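Local coordinates for inositol dehydrogenase (Lactobacillus casei, PDB 4MKX), which probably oxidises scyllo-inositol with the help of NAD, as a sugar alcohol dehydrogenase of the Gfo/Idh/MocA family, at residues V277-L282 against I291-S296. Numbering follows the deposited sequence.
Sequences VPEKNL and IIRPTS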
# COMPACT_ATOMS: atom_id res chain seq x y z
N VAL A 277 -2.24 8.40 -2.37
CA VAL A 277 -2.85 8.10 -3.66
C VAL A 277 -4.37 8.12 -3.47
O VAL A 277 -4.88 7.82 -2.38
CB VAL A 277 -2.37 6.75 -4.22
CG1 VAL A 277 -0.88 6.80 -4.57
CG2 VAL A 277 -2.65 5.64 -3.21
N PRO A 278 -5.11 8.50 -4.52
CA PRO A 278 -6.55 8.69 -4.31
C PRO A 278 -7.33 7.39 -4.40
O PRO A 278 -8.01 7.15 -5.40
CB PRO A 278 -6.95 9.63 -5.46
CG PRO A 278 -5.91 9.39 -6.54
CD PRO A 278 -4.63 9.01 -5.83
N GLU A 279 -7.26 6.57 -3.37
CA GLU A 279 -7.93 5.27 -3.38
C GLU A 279 -9.44 5.41 -3.51
O GLU A 279 -10.08 6.17 -2.77
CB GLU A 279 -7.61 4.51 -2.09
CG GLU A 279 -6.14 4.40 -1.80
CD GLU A 279 -5.86 3.99 -0.36
OE1 GLU A 279 -6.83 3.78 0.40
OE2 GLU A 279 -4.67 3.88 -0.01
N LYS A 280 -10.03 4.67 -4.45
CA LYS A 280 -11.49 4.70 -4.67
C LYS A 280 -12.29 4.05 -3.55
O LYS A 280 -13.34 4.55 -3.14
CB LYS A 280 -11.83 3.97 -5.98
CG LYS A 280 -13.28 4.09 -6.42
CD LYS A 280 -13.52 3.37 -7.74
CE LYS A 280 -14.96 3.52 -8.19
NZ LYS A 280 -15.24 4.95 -8.46
N ASN A 281 -11.78 2.92 -3.07
CA ASN A 281 -12.52 2.06 -2.15
C ASN A 281 -11.54 1.06 -1.54
O ASN A 281 -10.34 1.30 -1.58
CB ASN A 281 -13.66 1.35 -2.87
CG ASN A 281 -13.21 0.59 -4.10
OD1 ASN A 281 -12.08 0.10 -4.17
ND2 ASN A 281 -14.09 0.51 -5.09
N LEU A 282 -12.04 -0.06 -1.01
CA LEU A 282 -11.16 -1.03 -0.35
C LEU A 282 -10.80 -2.21 -1.24
O LEU A 282 -10.29 -3.22 -0.74
CB LEU A 282 -11.81 -1.56 0.95
CG LEU A 282 -12.05 -0.48 2.00
CD1 LEU A 282 -12.95 -1.00 3.11
CD2 LEU A 282 -10.70 -0.06 2.55
N ILE A 291 -0.47 -5.22 -9.54
CA ILE A 291 -1.41 -4.97 -8.44
C ILE A 291 -2.03 -3.59 -8.68
O ILE A 291 -1.31 -2.60 -8.73
CB ILE A 291 -0.68 -4.96 -7.08
CG1 ILE A 291 0.20 -6.20 -6.91
CG2 ILE A 291 -1.68 -4.84 -5.94
CD1 ILE A 291 -0.54 -7.51 -7.02
N ILE A 292 -3.36 -3.53 -8.81
CA ILE A 292 -4.05 -2.29 -9.15
C ILE A 292 -4.99 -1.82 -8.04
O ILE A 292 -5.81 -2.60 -7.56
CB ILE A 292 -4.90 -2.49 -10.43
CG1 ILE A 292 -3.99 -2.92 -11.58
CG2 ILE A 292 -5.66 -1.21 -10.80
CD1 ILE A 292 -4.71 -3.68 -12.67
N ARG A 293 -4.88 -0.55 -7.64
CA ARG A 293 -5.89 0.11 -6.80
C ARG A 293 -6.66 1.11 -7.65
O ARG A 293 -6.09 2.06 -8.18
CB ARG A 293 -5.25 0.87 -5.62
CG ARG A 293 -4.85 0.02 -4.42
CD ARG A 293 -6.05 -0.74 -3.81
NE ARG A 293 -6.96 0.03 -2.95
CZ ARG A 293 -6.78 0.24 -1.64
NH1 ARG A 293 -5.69 -0.22 -1.04
NH2 ARG A 293 -7.68 0.90 -0.93
N PRO A 294 -7.97 0.89 -7.81
CA PRO A 294 -8.76 1.87 -8.55
C PRO A 294 -8.80 3.21 -7.82
O PRO A 294 -8.66 3.23 -6.59
CB PRO A 294 -10.16 1.25 -8.59
CG PRO A 294 -10.14 0.11 -7.59
CD PRO A 294 -8.72 -0.34 -7.49
N THR A 295 -8.99 4.31 -8.55
CA THR A 295 -8.91 5.64 -7.97
C THR A 295 -10.22 6.38 -8.06
O THR A 295 -11.07 6.06 -8.90
CB THR A 295 -7.89 6.49 -8.73
OG1 THR A 295 -8.24 6.49 -10.12
CG2 THR A 295 -6.49 5.91 -8.58
N SER A 296 -10.41 7.36 -7.19
CA SER A 296 -11.55 8.25 -7.34
C SER A 296 -11.31 9.15 -8.56
O SER A 296 -10.17 9.52 -8.88
CB SER A 296 -11.84 9.05 -6.07
OG SER A 296 -10.66 9.45 -5.42
O HOH W 1 -10.73 8.60 -2.82
O HOH W 2 -9.27 1.43 -4.45
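Glu-279 and Thr-295 form a single beta bridge at the base of a projecting beta hairpin, where the segment leading into strand 283-287 meets the one leaving strand 290-293. Two backbone bonds make it: Ser-296 N donates to Pro-278 O (3.0 Å), and Lys-280 N to Pro-294 O (2.9 Å). Pro-278 O also receives a CA-H...O contact from Thr-295, while the ring of Pro-278 lies side by side with the Thr-295 side chain, Pro-278 CG 4.1 Å from Thr-295 CG2. The aliphatic part of Lys-280 runs past the Thr-295 carbonyl and crosses Pro-294 at about a right angle before NZ reaches Glu-301.

The base of this hairpin illustrates how an arginine can tie a hairpin both to its own base and to another subunit. The chain of Arg-293 is bent at chi2 and chi3, and its NH2 donates to Asn-281 O (2.8 Å), a bond in the carbonyl plane but 16° out of the guanidinium plane. Glu-279 CG and CD lie over one guanidinium face, CG offset toward the rim. Glu-279 OE1 is 3.3 Å from Arg-293 NH2, a salt bridge by charge alone, since no N-H of that guanidinium points at it. Water 2, at the guanidinium edge, accepts from Arg-293 NE and Asn-281 N and donates to Pro-294 O. In the tetramer, Arg-293 NH1 pairs with Glu-279 of the third subunit, and the reciprocal bridge forms too. An alanine in place of Arg-293 would probably leave Asn-281 O without its guanidinium donor and the Glu-279 carboxylates, close together across that interface, without this countercharge. Residues 291-293 meanwhile extend the hairpin sheet into the second subunit as an antiparallel ladder.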